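PDB 3PJP: transcription elongation factor SPT6 from Candida glabrata, which binds the phosphorylated C-terminal repeat domain of RNA polymerase II through its tandem SH2 domain and probably acts as a histone H3-H4 chaperone during elongation. Local coordinates for residues Glu63-Asn68 with Gly73-Val78; Glu79-His84 with Leu166-Phe171; Asn140-Asn143 with Phe147-Ile150. One frame throughout, in Å; residues are numbered along the deposited sequence.

The three contacts step from the first SH2 unit of the tandem to the second. Contact 1 joins neighbouring strands of the first sheet at a partly exposed hairpin end, with backbone hydrogen bonds, a glutamate carboxylate bonded at both oxygens and a small apolar patch. Contact 2 adjoins it, its strand 81-83 pairing with strand 75-78 through Leu76 O and Tyr83 N, but it reaches across to the second unit and relies mainly on water and one histidine. Contact 3 lies at a hairpin end of the second sheet, about 33 Å from contact 1 between centres; it is the buried one, an amide stacked on a tyrosine. It touches contact 2 where Phe147 packs on Leu166.

Contact 1. Residues Glu63-Asn68 with Gly73-Val78; sequences ELEKEN and GKVLVV
Leu64 and Val75 face each other as a hydrogen-bonded pair of antiparallel strands, at the end of the hairpin that strands 55-64 and 75-78 form in the first SH2 unit. Leu64 N donates to Val75 O (2.9 Å), while the return bond from Val75 N to Leu64 O is weak at 3.3 Å. Lys74 and Val75 together oppose Leu64, a classic beta bulge, and the extra residue lets Lys74 N reach Glu65 O at 3.1 Å, coming from well above the carbonyl plane.

The two branches of Val75 serve different neighbours. With CG1 anti to the backbone N (chi1 176°), that methyl turns to Leu64 CD1, whereas CG2 lies against the carboxylate of Glu65, 3.6 Å from OE1. Leu64 CD1 also reaches Val77 CG2 at 3.8 Å, and Arg82 of the next strand covers this same patch. Glu65 has left-handed backbone angles; its extended chain crosses Lys74 at about a right angle, and a water donates to Glu65 OE1 while accepting a weak bond from Lys74 NZ.

On the other face of the sheet, beside Leu76, the carboxylate of Glu63 closes the hairpin. OE2 takes the N-H of Gly73 (2.8 Å, 167°) from above its plane and is also paired with Arg6; OE1 forms a salt bridge with Lys66 NZ, 2.9 Å away. The Lys66 chain bends twice near its end to bring NZ there, and the backbone oxygens of Ala71, Pro69 and Asp42 also hold it. The CG of Lys66 meanwhile lies 3.6 Å from Gly73 CA.

Where strand pairing becomes irregular, then, a buried carboxylate gripped at both oxygens ties the ends of the connecting loop together, and its two cationic partners probably keep it ionised.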
loop_
_atom_site.group_PDB
_atom_site.type_symbol
_atom_site.label_atom_id
_atom_site.label_comp_id
_atom_site.label_asym_id
_atom_site.label_seq_id
_atom_site.Cartn_x
_atom_site.Cartn_y
_atom_site.Cartn_z
ATOM N N GLU A 63 -4.991 -6.493 -19.456
ATOM C CA GLU A 63 -5.669 -7.660 -20.023
ATOM C C GLU A 63 -4.769 -8.434 -20.964
ATOM O O GLU A 63 -3.978 -7.853 -21.700
ATOM C CB GLU A 63 -6.896 -7.230 -20.810
ATOM C CG GLU A 63 -7.948 -6.534 -20.017
ATOM C CD GLU A 63 -9.100 -6.139 -20.911
ATOM O OE1 GLU A 63 -8.971 -5.109 -21.594
ATOM O OE2 GLU A 63 -10.107 -6.874 -20.952
ATOM N N LEU A 64 -4.908 -9.755 -20.940
ATOM C CA LEU A 64 -4.306 -10.616 -21.944
ATOM C C LEU A 64 -5.379 -11.536 -22.502
ATOM O O LEU A 64 -6.424 -11.743 -21.881
ATOM C CB LEU A 64 -3.204 -11.481 -21.336
ATOM C CG LEU A 64 -2.169 -10.826 -20.423
ATOM C CD1 LEU A 64 -1.248 -11.895 -19.883
ATOM C CD2 LEU A 64 -1.388 -9.739 -21.154
ATOM N N GLU A 65 -5.099 -12.112 -23.667
ATOM C CA GLU A 65 -5.995 -13.086 -24.280
ATOM C C GLU A 65 -7.418 -12.551 -24.460
ATOM O O GLU A 65 -8.399 -13.203 -24.098
ATOM C CB GLU A 65 -5.989 -14.396 -23.485
ATOM C CG GLU A 65 -4.571 -14.929 -23.256
ATOM C CD GLU A 65 -4.552 -16.306 -22.609
ATOM O OE1 GLU A 65 -5.618 -16.805 -22.214
ATOM O OE2 GLU A 65 -3.458 -16.893 -22.500
ATOM N N LYS A 66 -7.508 -11.339 -24.999
ATOM C CA LYS A 66 -8.776 -10.788 -25.453
ATOM C C LYS A 66 -9.080 -11.361 -26.836
ATOM O O LYS A 66 -8.186 -11.472 -27.671
ATOM C CB LYS A 66 -8.671 -9.266 -25.538
ATOM C CG LYS A 66 -8.292 -8.578 -24.228
ATOM C CD LYS A 66 -7.693 -7.179 -24.463
ATOM C CE LYS A 66 -8.650 -6.233 -25.183
ATOM N NZ LYS A 66 -9.771 -5.812 -24.306
ATOM N N GLU A 67 -10.333 -11.733 -27.078
ATOM C CA GLU A 67 -10.725 -12.263 -28.389
ATOM C C GLU A 67 -10.659 -11.189 -29.469
ATOM O O GLU A 67 -10.365 -11.471 -30.628
ATOM C CB GLU A 67 -12.128 -12.873 -28.354
ATOM C CG GLU A 67 -12.565 -13.446 -29.714
ATOM C CD GLU A 67 -13.868 -14.222 -29.655
ATOM O OE1 GLU A 67 -14.540 -14.187 -28.601
ATOM O OE2 GLU A 67 -14.218 -14.866 -30.671
ATOM N N ASN A 68 -10.924 -9.950 -29.071
ATOM C CA ASN A 68 -10.902 -8.810 -29.970
ATOM C C ASN A 68 -10.736 -7.569 -29.102
ATOM O O ASN A 68 -10.820 -7.671 -27.872
ATOM C CB ASN A 68 -12.186 -8.752 -30.813
ATOM C CG ASN A 68 -13.438 -8.903 -29.977
ATOM O OD1 ASN A 68 -13.781 -8.013 -29.200
ATOM N ND2 ASN A 68 -14.124 -10.022 -30.132
ATOM N N GLY A 73 -10.450 -9.616 -21.485
ATOM C CA GLY A 73 -9.373 -10.591 -21.488
ATOM C C GLY A 73 -9.675 -11.812 -20.636
ATOM O O GLY A 73 -10.317 -11.704 -19.586
ATOM N N LYS A 74 -9.222 -12.977 -21.100
ATOM C CA LYS A 74 -9.354 -14.224 -20.347
ATOM C C LYS A 74 -8.414 -14.271 -19.139
ATOM O O LYS A 74 -8.627 -15.064 -18.206
ATOM C CB LYS A 74 -9.059 -15.438 -21.240
ATOM C CG LYS A 74 -10.165 -15.833 -22.212
ATOM C CD LYS A 74 -9.775 -17.118 -22.932
ATOM C CE LYS A 74 -10.525 -17.292 -24.238
ATOM N NZ LYS A 74 -9.698 -18.029 -25.232
ATOM N N VAL A 75 -7.372 -13.439 -19.173
ATOM C CA VAL A 75 -6.372 -13.369 -18.107
ATOM C C VAL A 75 -6.186 -11.899 -17.772
ATOM O O VAL A 75 -6.032 -11.086 -18.674
ATOM C CB VAL A 75 -5.016 -13.974 -18.557
ATOM C CG1 VAL A 75 -3.937 -13.809 -17.482
ATOM C CG2 VAL A 75 -5.172 -15.458 -18.878
ATOM N N LEU A 76 -6.227 -11.567 -16.482
ATOM C CA LEU A 76 -6.035 -10.196 -16.027
ATOM C C LEU A 76 -4.833 -10.119 -15.115
ATOM O O LEU A 76 -4.700 -10.921 -14.202
ATOM C CB LEU A 76 -7.268 -9.726 -15.260
ATOM C CG LEU A 76 -8.626 -9.858 -15.960
ATOM C CD1 LEU A 76 -9.724 -9.454 -14.992
ATOM C CD2 LEU A 76 -8.698 -9.046 -17.252
ATOM N N VAL A 77 -3.980 -9.131 -15.353
ATOM C CA VAL A 77 -2.722 -9.028 -14.608
ATOM C C VAL A 77 -2.718 -7.798 -13.709
ATOM O O VAL A 77 -2.993 -6.686 -14.163
ATOM C CB VAL A 77 -1.520 -8.959 -15.556
ATOM C CG1 VAL A 77 -0.211 -8.987 -14.755
ATOM C CG2 VAL A 77 -1.555 -10.126 -16.523
ATOM N N VAL A 78 -2.444 -8.007 -12.423
ATOM C CA VAL A 78 -2.283 -6.899 -11.493
ATOM C C VAL A 78 -0.951 -7.057 -10.774
ATOM O O VAL A 78 -0.701 -8.080 -10.146
ATOM C CB VAL A 78 -3.387 -6.847 -10.432
ATOM C CG1 VAL A 78 -3.248 -5.565 -9.605
ATOM C CG2 VAL A 78 -4.753 -6.881 -11.090
HETATM O O HOH W 1 -6.624 -18.885 -24.165
#

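Contact 2. Residues Glu79-His84 with Leu166-Phe171; sequences EGQRYH and LTHTGF. With ACT (acetate ion), chain D.
One point of the junction between the two SH2 units of the tandem is where His168, on the turn joining strands 159-166 and 171-173 of the second sheet, meets strand 81-83 at the edge of the first. Its ring points at Tyr83 OH, which comes from the opposite direction and stops 3.5 Å from His168 NE2, obliquely to the ring plane; Gln81 CB approaches the same nitrogen at 4.0 Å.

His168 holds its ring between the backbone N and the carbonyl carbon (chi1 69°), which directs NE2 toward strand 81-83, with Thr169 CG2 lying over one face near the rim and Tyr93 of helix 86-105 meeting the ring at an angle.

Water carries the polar part of the junction. One molecule donates to Gln81 OE1 (2.7 Å) and lies 2.8 Å from His168 NE2; another accepts from His168 N at 3.1 Å, near Glu79, whose carboxylate is bound to Tyr93 and Lys97. Glu79 and Gly80 form the tight turn of hairpin 75-83, and Thr167 OG1 accepts from Thr169 N in an ST turn.

What fixes the Gln81 amide is its NE2, which donates to a lone pair of Arg82 O in the carbonyl plane (3.0 Å, 175°). Arg82 takes no part across the contact; the edge of its guanidinium holds an acetate, probably from the crystallisation liquor, with hydrogen bonds from NE to O (2.6 Å) and NH2 to OXT (2.8 Å).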
loop_
_atom_site.group_PDB
_atom_site.type_symbol
_atom_site.label_atom_id
_atom_site.label_comp_id
_atom_site.label_asym_id
_atom_site.label_seq_id
_atom_site.Cartn_x
_atom_site.Cartn_y
_atom_site.Cartn_z
ATOM N N GLU A 79 -0.114 -6.030 -10.889
ATOM C CA GLU A 79 1.210 -6.030 -10.267
ATOM C C GLU A 79 1.938 -7.357 -10.419
ATOM O O GLU A 79 2.427 -7.937 -9.439
ATOM C CB GLU A 79 1.096 -5.625 -8.798
ATOM C CG GLU A 79 0.426 -4.274 -8.622
ATOM C CD GLU A 79 0.635 -3.683 -7.247
ATOM O OE1 GLU A 79 1.543 -4.148 -6.526
ATOM O OE2 GLU A 79 -0.110 -2.746 -6.894
ATOM N N GLY A 80 1.994 -7.850 -11.653
ATOM C CA GLY A 80 2.805 -9.013 -11.960
ATOM C C GLY A 80 2.118 -10.341 -11.712
ATOM O O GLY A 80 2.643 -11.393 -12.069
ATOM N N GLN A 81 0.936 -10.297 -11.110
ATOM C CA GLN A 81 0.206 -11.517 -10.810
ATOM C C GLN A 81 -0.963 -11.752 -11.766
ATOM O O GLN A 81 -1.773 -10.848 -12.012
ATOM C CB GLN A 81 -0.310 -11.497 -9.372
ATOM C CG GLN A 81 -1.107 -12.734 -9.030
ATOM C CD GLN A 81 -0.261 -13.980 -9.142
ATOM O OE1 GLN A 81 0.824 -14.048 -8.568
ATOM N NE2 GLN A 81 -0.738 -14.967 -9.900
ATOM N N ARG A 82 -1.084 -12.982 -12.273
ATOM C CA ARG A 82 -2.224 -13.318 -13.126
ATOM C C ARG A 82 -3.454 -13.808 -12.373
ATOM O O ARG A 82 -3.361 -14.566 -11.401
ATOM C CB ARG A 82 -1.833 -14.341 -14.196
ATOM C CG ARG A 82 -0.913 -13.747 -15.230
ATOM C CD ARG A 82 0.097 -14.759 -15.710
ATOM N NE ARG A 82 -0.344 -15.415 -16.927
ATOM C CZ ARG A 82 0.098 -15.107 -18.141
ATOM N NH1 ARG A 82 1.007 -14.149 -18.302
ATOM N NH2 ARG A 82 -0.366 -15.765 -19.194
ATOM N N TYR A 83 -4.614 -13.372 -12.863
ATOM C CA TYR A 83 -5.905 -13.771 -12.321
ATOM C C TYR A 83 -6.851 -14.112 -13.472
ATOM O O TYR A 83 -6.634 -13.681 -14.602
ATOM C CB TYR A 83 -6.525 -12.637 -11.506
ATOM C CG TYR A 83 -5.649 -12.137 -10.380
ATOM C CD1 TYR A 83 -5.761 -12.660 -9.102
ATOM C CD2 TYR A 83 -4.721 -11.132 -10.596
ATOM C CE1 TYR A 83 -4.962 -12.210 -8.064
ATOM C CE2 TYR A 83 -3.923 -10.669 -9.567
ATOM C CZ TYR A 83 -4.052 -11.208 -8.305
ATOM O OH TYR A 83 -3.253 -10.748 -7.284
ATOM N N HIS A 84 -7.903 -14.872 -13.176
ATOM C CA HIS A 84 -8.877 -15.267 -14.189
ATOM C C HIS A 84 -9.918 -14.204 -14.496
ATOM O O HIS A 84 -10.402 -14.103 -15.629
ATOM C CB HIS A 84 -9.617 -16.530 -13.748
ATOM C CG HIS A 84 -8.727 -17.708 -13.538
ATOM N ND1 HIS A 84 -8.019 -18.296 -14.562
ATOM C CD2 HIS A 84 -8.432 -18.411 -12.419
ATOM C CE1 HIS A 84 -7.318 -19.310 -14.081
ATOM N NE2 HIS A 84 -7.556 -19.404 -12.785
ATOM N N LEU A 166 2.935 -0.998 0.593
ATOM C CA LEU A 166 1.864 -1.973 0.802
ATOM C C LEU A 166 1.655 -2.730 -0.497
ATOM O O LEU A 166 1.405 -2.120 -1.534
ATOM C CB LEU A 166 0.572 -1.227 1.161
ATOM C CG LEU A 166 -0.674 -2.109 1.279
ATOM C CD1 LEU A 166 -0.526 -3.063 2.446
ATOM C CD2 LEU A 166 -1.948 -1.244 1.439
ATOM N N THR A 167 1.767 -4.056 -0.454
ATOM C CA THR A 167 1.412 -4.871 -1.619
ATOM C C THR A 167 0.303 -5.847 -1.253
ATOM O O THR A 167 -0.130 -5.909 -0.106
ATOM C CB THR A 167 2.605 -5.664 -2.175
ATOM O OG1 THR A 167 2.868 -6.778 -1.314
ATOM C CG2 THR A 167 3.851 -4.770 -2.290
ATOM N N HIS A 168 -0.176 -6.600 -2.235
ATOM C CA HIS A 168 -1.219 -7.578 -1.954
ATOM C C HIS A 168 -0.696 -8.806 -1.210
ATOM O O HIS A 168 -1.477 -9.605 -0.703
ATOM C CB HIS A 168 -1.975 -7.982 -3.231
ATOM C CG HIS A 168 -1.162 -8.781 -4.209
ATOM N ND1 HIS A 168 -0.221 -8.215 -5.040
ATOM C CD2 HIS A 168 -1.188 -10.101 -4.518
ATOM C CE1 HIS A 168 0.312 -9.152 -5.805
ATOM N NE2 HIS A 168 -0.262 -10.304 -5.511
ATOM N N THR A 169 0.627 -8.939 -1.122
ATOM C CA THR A 169 1.226 -10.080 -0.433
ATOM C C THR A 169 1.891 -9.691 0.883
ATOM O O THR A 169 2.233 -10.556 1.683
ATOM C CB THR A 169 2.238 -10.839 -1.321
ATOM O OG1 THR A 169 3.321 -9.977 -1.686
ATOM C CG2 THR A 169 1.556 -11.358 -2.588
ATOM N N GLY A 170 2.062 -8.393 1.126
ATOM C CA GLY A 170 2.695 -7.980 2.365
ATOM C C GLY A 170 3.251 -6.576 2.282
ATOM O O GLY A 170 2.736 -5.738 1.541
ATOM N N PHE A 171 4.328 -6.343 3.023
ATOM C CA PHE A 171 4.928 -5.020 3.151
ATOM C C PHE A 171 6.339 -5.059 2.589
ATOM O O PHE A 171 7.221 -5.755 3.137
ATOM C CB PHE A 171 4.948 -4.605 4.624
ATOM C CG PHE A 171 3.635 -4.785 5.311
ATOM C CD1 PHE A 171 2.652 -3.807 5.209
ATOM C CD2 PHE A 171 3.362 -5.935 6.036
ATOM C CE1 PHE A 171 1.424 -3.973 5.830
ATOM C CE2 PHE A 171 2.147 -6.116 6.666
ATOM C CZ PHE A 171 1.165 -5.127 6.563
HETATM C C ACT D . -2.624 -17.948 -17.442
HETATM O O ACT D . -2.276 -17.125 -16.572
HETATM O OXT ACT D . -2.428 -17.580 -18.618
HETATM C CH3 ACT D . -3.226 -19.283 -17.105
HETATM O O HOH W 2 0.632 -5.892 -5.092
HETATM O O HOH W 3 1.177 -12.565 -6.343
#

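Contact 3. Residues Asn140-Asn143 with Phe147-Ile150; sequences NYEN and FYLI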
loop_
_atom_site.group_PDB
_atom_site.type_symbol
_atom_site.label_atom_id
_atom_site.label_comp_id
_atom_site.label_asym_id
_atom_site.label_seq_id
_atom_site.Cartn_x
_atom_site.Cartn_y
_atom_site.Cartn_z
ATOM N N ASN A 140 2.217 7.552 4.235
ATOM C CA ASN A 140 2.755 8.485 3.252
ATOM C C ASN A 140 1.584 9.069 2.478
ATOM O O ASN A 140 1.028 8.429 1.589
ATOM C CB ASN A 140 3.725 7.764 2.308
ATOM C CG ASN A 140 4.483 8.723 1.383
ATOM O OD1 ASN A 140 3.956 9.765 0.965
ATOM N ND2 ASN A 140 5.724 8.373 1.062
ATOM N N TYR A 141 1.212 10.297 2.815
ATOM C CA TYR A 141 -0.007 10.860 2.261
ATOM C C TYR A 141 0.157 11.362 0.834
ATOM O O TYR A 141 -0.826 11.576 0.128
ATOM C CB TYR A 141 -0.561 11.958 3.173
ATOM C CG TYR A 141 -1.054 11.438 4.507
ATOM C CD1 TYR A 141 -0.243 11.478 5.633
ATOM C CD2 TYR A 141 -2.324 10.890 4.636
ATOM C CE1 TYR A 141 -0.685 10.996 6.852
ATOM C CE2 TYR A 141 -2.776 10.402 5.849
ATOM C CZ TYR A 141 -1.953 10.457 6.954
ATOM O OH TYR A 141 -2.394 9.973 8.170
ATOM N N GLU A 142 1.393 11.550 0.396
ATOM C CA GLU A 142 1.626 12.048 -0.954
ATOM C C GLU A 142 1.866 10.935 -1.966
ATOM O O GLU A 142 1.839 11.165 -3.174
ATOM C CB GLU A 142 2.782 13.050 -0.965
ATOM C CG GLU A 142 2.457 14.364 -0.248
ATOM C CD GLU A 142 2.469 14.221 1.263
ATOM O OE1 GLU A 142 1.730 14.962 1.950
ATOM O OE2 GLU A 142 3.231 13.366 1.763
ATOM N N ASN A 143 2.103 9.726 -1.472
ATOM C CA ASN A 143 2.319 8.588 -2.345
ATOM C C ASN A 143 1.464 7.448 -1.834
ATOM O O ASN A 143 1.946 6.600 -1.089
ATOM C CB ASN A 143 3.791 8.186 -2.347
ATOM C CG ASN A 143 4.695 9.333 -2.737
ATOM O OD1 ASN A 143 5.100 9.454 -3.891
ATOM N ND2 ASN A 143 4.980 10.203 -1.784
ATOM N N PHE A 147 4.184 3.706 3.249
ATOM C CA PHE A 147 4.300 4.053 4.645
ATOM C C PHE A 147 5.720 4.572 4.867
ATOM O O PHE A 147 6.668 4.172 4.165
ATOM C CB PHE A 147 4.102 2.820 5.524
ATOM C CG PHE A 147 2.700 2.295 5.518
ATOM C CD1 PHE A 147 1.812 2.657 6.517
ATOM C CD2 PHE A 147 2.276 1.442 4.520
ATOM C CE1 PHE A 147 0.511 2.175 6.520
ATOM C CE2 PHE A 147 0.976 0.953 4.515
ATOM C CZ PHE A 147 0.097 1.327 5.519
ATOM N N TYR A 148 5.869 5.455 5.846
ATOM C CA TYR A 148 7.201 5.765 6.346
ATOM C C TYR A 148 7.556 4.822 7.486
ATOM O O TYR A 148 6.685 4.393 8.244
ATOM C CB TYR A 148 7.294 7.198 6.860
ATOM C CG TYR A 148 6.938 8.251 5.859
ATOM C CD1 TYR A 148 7.737 8.485 4.747
ATOM C CD2 TYR A 148 5.804 9.029 6.034
ATOM C CE1 TYR A 148 7.406 9.473 3.831
ATOM C CE2 TYR A 148 5.461 10.009 5.129
ATOM C CZ TYR A 148 6.260 10.233 4.031
ATOM O OH TYR A 148 5.898 11.229 3.143
ATOM N N LEU A 149 8.837 4.485 7.580
ATOM C CA LEU A 149 9.398 3.803 8.731
ATOM C C LEU A 149 10.472 4.740 9.264
ATOM O O LEU A 149 11.521 4.894 8.651
ATOM C CB LEU A 149 10.010 2.469 8.307
ATOM C CG LEU A 149 10.931 1.686 9.250
ATOM C CD1 LEU A 149 10.437 1.658 10.691
ATOM C CD2 LEU A 149 11.085 0.270 8.723
ATOM N N ILE A 150 10.179 5.386 10.386
ATOM C CA ILE A 150 11.032 6.451 10.918
ATOM C C ILE A 150 11.605 5.955 12.241
ATOM O O ILE A 150 10.866 5.459 13.096
ATOM C CB ILE A 150 10.231 7.738 11.141
ATOM C CG1 ILE A 150 9.382 8.053 9.899
ATOM C CG2 ILE A 150 11.162 8.908 11.496
ATOM C CD1 ILE A 150 8.539 9.300 10.017
HETATM O O HOH W 4 7.128 5.990 1.954
#
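Asn140 and Phe147 come abreast where the hairpin of strands 134-139 and 146-152 opens into its loop, their CA atoms 4.9 Å apart. Backbone hydrogen bonds link Asn140 with Trp146 and Tyr148 with Ser138, and beyond Asn140 the chain curls through residues 141-143.

Asn140 extends its amide with CG anti to the backbone N (chi1 -172°), which lays it over the outer part of the Tyr148 ring. The two planes are stacked, 22° apart, with ND2 3.4 Å from Tyr148 CE1. Its CB makes a CH-pi contact over the same ring, 4.2 Å from the centroid and 21° off the normal.

By topology this is the loop between the second and third strands of the second SH2 unit, the one that in canonical SH2 domains wraps the phosphate. Here Asn140 OD1 gathers it: Asn143 ND2 donates at 3.0 Å in a nearly straight bond, and the backbone N-H groups of Glu142 and Asn143 add weak ones, the former as in an Asx turn. Glu142 bends its carboxylate back until OE2 lies 3.7 Å from Tyr148 OH. At the other end of the amide, ND2 donates to a water (2.9 Å) that in turn donates to Phe147 O.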